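PDB 5AH0: lipase from Pelosinus fermentans, which probably hydrolyses the ester bonds of lipids as a zinc-containing lipase, and also breaks down the polyester poly(butylene adipate-co-terephthalate). Local coordinates for residues D177-F189 with E276-F290. Numbering follows the deposited sequence.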
loop_
_atom_site.group_PDB
_atom_site.type_symbol
_atom_site.label_atom_id
_atom_site.label_comp_id
_atom_site.label_asym_id
_atom_site.label_seq_id
_atom_site.Cartn_x
_atom_site.Cartn_y
_atom_site.Cartn_z
ATOM N N ASP A 177 0.999 10.830 -14.762
ATOM C CA ASP A 177 1.887 10.314 -15.788
ATOM C C ASP A 177 2.427 8.964 -15.348
ATOM O O ASP A 177 2.531 8.029 -16.146
ATOM C CB ASP A 177 3.044 11.265 -16.059
ATOM C CG ASP A 177 3.996 10.727 -17.111
ATOM O OD1 ASP A 177 3.706 10.889 -18.318
ATOM O OD2 ASP A 177 5.020 10.114 -16.737
ATOM N N PHE A 178 2.769 8.870 -14.065
ATOM C CA PHE A 178 3.271 7.625 -13.521
ATOM C C PHE A 178 2.213 6.530 -13.603
ATOM O O PHE A 178 2.513 5.396 -13.954
ATOM C CB PHE A 178 3.716 7.781 -12.075
ATOM C CG PHE A 178 4.237 6.510 -11.496
ATOM C CD1 PHE A 178 5.525 6.099 -11.779
ATOM C CD2 PHE A 178 3.426 5.689 -10.734
ATOM C CE1 PHE A 178 6.001 4.904 -11.290
ATOM C CE2 PHE A 178 3.901 4.486 -10.237
ATOM C CZ PHE A 178 5.183 4.095 -10.519
ATOM N N ALA A 179 0.975 6.864 -13.258
ATOM C CA ALA A 179 -0.074 5.864 -13.282
ATOM C C ALA A 179 -0.260 5.320 -14.692
ATOM O O ALA A 179 -0.159 4.107 -14.913
ATOM C CB ALA A 179 -1.370 6.438 -12.753
ATOM N N LYS A 180 -0.510 6.224 -15.641
ATOM C CA LYS A 180 -0.691 5.844 -17.031
ATOM C C LYS A 180 0.453 4.968 -17.522
ATOM O O LYS A 180 0.226 3.911 -18.116
ATOM C CB LYS A 180 -0.803 7.085 -17.909
ATOM C CG LYS A 180 -2.120 7.831 -17.766
ATOM C CD LYS A 180 -1.965 9.276 -18.218
ATOM C CE LYS A 180 -3.314 9.869 -18.569
ATOM N NZ LYS A 180 -3.238 11.324 -18.818
ATOM N N ASN A 181 1.686 5.376 -17.238
ATOM C CA ASN A 181 2.834 4.628 -17.729
ATOM C C ASN A 181 2.995 3.268 -17.060
ATOM O O ASN A 181 3.462 2.322 -17.688
ATOM C CB ASN A 181 4.104 5.443 -17.552
ATOM C CG ASN A 181 4.286 6.457 -18.653
ATOM O OD1 ASN A 181 4.655 6.107 -19.780
ATOM N ND2 ASN A 181 4.023 7.726 -18.341
ATOM N N LEU A 182 2.586 3.143 -15.802
ATOM C CA LEU A 182 2.658 1.836 -15.159
ATOM C C LEU A 182 1.714 0.842 -15.837
ATOM O O LEU A 182 2.086 -0.296 -16.079
ATOM C CB LEU A 182 2.332 1.926 -13.671
ATOM C CG LEU A 182 2.438 0.535 -13.040
ATOM C CD1 LEU A 182 3.486 0.489 -11.970
ATOM C CD2 LEU A 182 1.095 0.062 -12.502
ATOM N N VAL A 183 0.491 1.262 -16.141
ATOM C CA VAL A 183 -0.434 0.377 -16.841
ATOM C C VAL A 183 0.115 0.025 -18.209
ATOM O O VAL A 183 0.144 -1.137 -18.596
ATOM C CB VAL A 183 -1.825 1.003 -17.017
ATOM C CG1 VAL A 183 -2.753 0.040 -17.764
ATOM C CG2 VAL A 183 -2.403 1.356 -15.677
ATOM N N ALA A 184 0.569 1.042 -18.929
ATOM C CA ALA A 184 1.134 0.842 -20.249
ATOM C C ALA A 184 2.327 -0.086 -20.170
ATOM O O ALA A 184 2.504 -0.959 -21.021
ATOM C CB ALA A 184 1.535 2.166 -20.852
ATOM N N SER A 185 3.121 0.076 -19.118
ATOM C CA SER A 185 4.298 -0.759 -18.925
ATOM C C SER A 185 3.930 -2.220 -18.709
ATOM O O SER A 185 4.550 -3.106 -19.285
ATOM C CB SER A 185 5.122 -0.273 -17.737
ATOM O OG SER A 185 6.257 -1.105 -17.542
ATOM N N LEU A 186 2.927 -2.468 -17.871
ATOM C CA LEU A 186 2.489 -3.833 -17.597
ATOM C C LEU A 186 1.985 -4.530 -18.862
ATOM O O LEU A 186 2.313 -5.690 -19.120
ATOM C CB LEU A 186 1.393 -3.834 -16.540
ATOM C CG LEU A 186 1.780 -3.370 -15.136
ATOM C CD1 LEU A 186 0.562 -3.469 -14.217
ATOM C CD2 LEU A 186 2.957 -4.163 -14.587
ATOM N N ALA A 187 1.199 -3.807 -19.654
ATOM C CA ALA A 187 0.648 -4.342 -20.895
ATOM C C ALA A 187 1.752 -4.752 -21.856
ATOM O O ALA A 187 1.635 -5.767 -22.528
ATOM C CB ALA A 187 -0.282 -3.333 -21.554
ATOM N N SER A 188 2.821 -3.968 -21.925
ATOM C CA SER A 188 3.924 -4.307 -22.817
ATOM C C SER A 188 4.714 -5.500 -22.302
ATOM O O SER A 188 4.945 -6.465 -23.025
ATOM C CB SER A 188 4.863 -3.119 -22.995
ATOM O OG SER A 188 6.069 -3.531 -23.618
ATOM N N PHE A 189 5.068 -5.444 -21.026
ATOM C CA PHE A 189 5.943 -6.423 -20.400
ATOM C C PHE A 189 5.366 -7.841 -20.387
ATOM O O PHE A 189 6.112 -8.811 -20.466
ATOM C CB PHE A 189 6.257 -5.983 -18.978
ATOM C CG PHE A 189 7.291 -6.821 -18.292
ATOM C CD1 PHE A 189 8.611 -6.789 -18.701
ATOM C CD2 PHE A 189 6.949 -7.617 -17.217
ATOM C CE1 PHE A 189 9.568 -7.559 -18.068
ATOM C CE2 PHE A 189 7.905 -8.383 -16.577
ATOM C CZ PHE A 189 9.215 -8.350 -17.005
ATOM N N GLU A 276 13.000 -6.208 -16.512
ATOM C CA GLU A 276 12.324 -5.192 -15.709
ATOM C C GLU A 276 11.211 -4.482 -16.462
ATOM O O GLU A 276 11.114 -4.583 -17.683
ATOM C CB GLU A 276 13.331 -4.159 -15.200
ATOM C CG GLU A 276 14.182 -3.512 -16.289
ATOM C CD GLU A 276 15.399 -2.787 -15.721
ATOM O OE1 GLU A 276 15.287 -2.267 -14.584
ATOM O OE2 GLU A 276 16.458 -2.736 -16.406
ATOM N N LEU A 277 10.364 -3.776 -15.716
ATOM C CA LEU A 277 9.303 -2.975 -16.310
ATOM C C LEU A 277 9.882 -1.860 -17.182
ATOM O O LEU A 277 10.677 -1.047 -16.716
ATOM C CB LEU A 277 8.417 -2.370 -15.226
ATOM C CG LEU A 277 7.682 -3.344 -14.301
ATOM C CD1 LEU A 277 6.856 -2.586 -13.283
ATOM C CD2 LEU A 277 6.782 -4.284 -15.126
ATOM N N PRO A 278 9.474 -1.812 -18.455
ATOM C CA PRO A 278 10.010 -0.774 -19.330
ATOM C C PRO A 278 9.170 0.491 -19.319
ATOM O O PRO A 278 7.974 0.454 -19.015
ATOM C CB PRO A 278 9.956 -1.431 -20.704
ATOM C CG PRO A 278 8.708 -2.298 -20.627
ATOM C CD PRO A 278 8.614 -2.769 -19.187
ATOM N N HIS A 279 9.809 1.605 -19.648
ATOM C CA HIS A 279 9.079 2.797 -20.030
ATOM C C HIS A 279 8.736 2.722 -21.521
ATOM O O HIS A 279 9.619 2.633 -22.382
ATOM C CB HIS A 279 9.887 4.038 -19.718
ATOM C CG HIS A 279 9.067 5.280 -19.693
ATOM N ND1 HIS A 279 8.658 5.917 -20.843
ATOM C CD2 HIS A 279 8.561 5.996 -18.663
ATOM C CE1 HIS A 279 7.946 6.981 -20.521
ATOM N NE2 HIS A 279 7.864 7.045 -19.205
ATOM N N VAL A 280 7.451 2.712 -21.835
ATOM C CA VAL A 280 7.033 2.463 -23.214
ATOM C C VAL A 280 7.358 3.627 -24.163
ATOM O O VAL A 280 7.390 3.460 -25.378
ATOM C CB VAL A 280 5.530 2.125 -23.256
ATOM C CG1 VAL A 280 5.088 1.759 -24.651
ATOM C CG2 VAL A 280 5.239 0.955 -22.315
ATOM N N ILE A 281 7.653 4.801 -23.620
ATOM C CA ILE A 281 8.006 5.931 -24.481
ATOM C C ILE A 281 9.523 6.027 -24.643
ATOM O O ILE A 281 10.037 6.015 -25.758
ATOM C CB ILE A 281 7.456 7.283 -23.939
ATOM C CG1 ILE A 281 5.938 7.357 -24.099
ATOM C CG2 ILE A 281 8.075 8.459 -24.682
ATOM C CD1 ILE A 281 5.163 6.643 -23.040
ATOM N N TYR A 282 10.240 6.080 -23.531
ATOM C CA TYR A 282 11.680 6.330 -23.577
ATOM C C TYR A 282 12.538 5.095 -23.832
ATOM O O TYR A 282 13.735 5.219 -24.107
ATOM C CB TYR A 282 12.126 6.991 -22.278
ATOM C CG TYR A 282 11.375 8.266 -22.010
ATOM C CD1 TYR A 282 11.058 9.133 -23.053
ATOM C CD2 TYR A 282 10.994 8.621 -20.717
ATOM C CE1 TYR A 282 10.372 10.307 -22.824
ATOM C CE2 TYR A 282 10.315 9.811 -20.471
ATOM C CZ TYR A 282 10.005 10.645 -21.531
ATOM O OH TYR A 282 9.321 11.822 -21.309
ATOM N N MET A 283 11.939 3.914 -23.703
ATOM C CA MET A 283 12.668 2.654 -23.843
ATOM C C MET A 283 13.777 2.585 -22.799
ATOM O O MET A 283 14.822 1.995 -23.025
ATOM C CB MET A 283 13.233 2.501 -25.257
ATOM C CG MET A 283 12.202 2.676 -26.374
ATOM S SD MET A 283 11.309 1.183 -26.865
ATOM C CE MET A 283 10.135 0.944 -25.532
ATOM N N THR A 284 13.556 3.265 -21.682
ATOM C CA THR A 284 14.381 3.119 -20.498
ATOM C C THR A 284 13.666 2.199 -19.507
ATOM O O THR A 284 12.524 1.776 -19.749
ATOM C CB THR A 284 14.651 4.480 -19.837
ATOM O OG1 THR A 284 13.425 4.990 -19.299
ATOM C CG2 THR A 284 15.219 5.456 -20.834
ATOM N N PRO A 285 14.306 1.898 -18.374
ATOM C CA PRO A 285 13.469 1.280 -17.325
ATOM C C PRO A 285 12.303 2.222 -16.949
ATOM O O PRO A 285 12.495 3.440 -17.048
ATOM C CB PRO A 285 14.441 1.104 -16.160
ATOM C CG PRO A 285 15.790 0.921 -16.839
ATOM C CD PRO A 285 15.739 1.879 -18.039
ATOM N N LEU A 286 11.149 1.684 -16.537
ATOM C CA LEU A 286 9.982 2.500 -16.179
ATOM C C LEU A 286 10.321 3.595 -15.176
ATOM O O LEU A 286 9.925 4.737 -15.343
ATOM C CB LEU A 286 8.861 1.620 -15.595
ATOM C CG LEU A 286 7.583 2.323 -15.108
ATOM C CD1 LEU A 286 6.953 3.113 -16.254
ATOM C CD2 LEU A 286 6.550 1.340 -14.566
ATOM N N LEU A 287 11.078 3.248 -14.141
ATOM C CA LEU A 287 11.325 4.161 -13.044
ATOM C C LEU A 287 12.388 5.223 -13.321
ATOM O O LEU A 287 12.631 6.089 -12.470
ATOM C CB LEU A 287 11.730 3.356 -11.813
ATOM C CG LEU A 287 10.664 2.385 -11.299
ATOM C CD1 LEU A 287 11.153 1.696 -10.054
ATOM C CD2 LEU A 287 9.379 3.150 -11.032
ATOM N N TYR A 288 13.035 5.153 -14.487
ATOM C CA TYR A 288 14.147 6.047 -14.768
ATOM C C TYR A 288 13.771 7.549 -14.710
ATOM O O TYR A 288 14.410 8.315 -13.996
ATOM C CB TYR A 288 14.784 5.712 -16.117
ATOM C CG TYR A 288 15.871 6.700 -16.496
ATOM C CD1 TYR A 288 17.112 6.674 -15.868
ATOM C CD2 TYR A 288 15.649 7.671 -17.470
ATOM C CE1 TYR A 288 18.116 7.598 -16.204
ATOM C CE2 TYR A 288 16.641 8.588 -17.819
ATOM C CZ TYR A 288 17.870 8.544 -17.185
ATOM O OH TYR A 288 18.842 9.454 -17.520
ATOM N N PRO A 289 12.740 7.975 -15.457
ATOM C CA PRO A 289 12.455 9.409 -15.374
ATOM C C PRO A 289 11.891 9.822 -14.012
ATOM O O PRO A 289 12.125 10.945 -13.571
ATOM C CB PRO A 289 11.416 9.623 -16.481
ATOM C CG PRO A 289 10.702 8.313 -16.560
ATOM C CD PRO A 289 11.769 7.268 -16.317
ATOM N N PHE A 290 11.147 8.938 -13.360
ATOM C CA PHE A 290 10.552 9.291 -12.076
ATOM C C PHE A 290 11.596 9.411 -10.965
ATOM O O PHE A 290 11.555 10.361 -10.182
ATOM C CB PHE A 290 9.449 8.276 -11.737
ATOM C CG PHE A 290 8.395 8.213 -12.806
ATOM C CD1 PHE A 290 7.547 9.292 -13.011
ATOM C CD2 PHE A 290 8.309 7.131 -13.663
ATOM C CE1 PHE A 290 6.611 9.267 -14.018
ATOM C CE2 PHE A 290 7.366 7.110 -14.676
ATOM C CZ PHE A 290 6.519 8.171 -14.850
#
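Phe178 drives its ring edge into the face of Phe290, the ring planes at 84° and the centroids 4.9 Å apart, a T-shaped stack in which Phe178 CD1 sits over the middle of the Phe290 ring. CB of Phe178 adds a CH-pi contact to the same ring, and Leu287 CD2 meets Phe178 CE1 at the ring edge, 3.8 Å away. Toward the other end of the helix segment, Leu277 CD2 touches both Leu186 CD2 and the ring of Phe189, while Pro278 CD lies 4.0 Å from Phe189 CB. Leu286 spreads its two methyls along the helix: CD1 rests on Asn181 CB and CD2 on Ser185 CB and Leu182 CD1. Val280 CG2 covers the backbone of Ala184.

The polar link is Ser185 OG, which donates to Pro278 O at 2.7 Å; with OG anti to the backbone N (chi1 179°), the hydroxyl leans out to the loop. Asn181 ND2 donates to Asp177 O one helical turn back, on the opposite face of that carbonyl from Asn181 N. This helps fix the amide, whose OD1 lies over one face of the His279 ring. His279 ND1 in turn accepts from the backbone N atoms of Ile281 and Tyr282, the latter nearly straight at 171°. A leucine in place of His279 would probably leave those two amides without their shared acceptor and take away the flat ring face that Asn181 OD1 lies over.

Helix 173-190 thus has the irregular loop and the start of helix 288-294 on one flank, while Ala179, Lys180 and Val183 face helix 215-223. In this alpha/beta-hydrolase relative, the helix comes between parallel strands 153-159 and 258-265, the loop after 258-265; with Leu182 on Met13, the helix probably corresponds to the lid of related zinc-containing bacterial lipases.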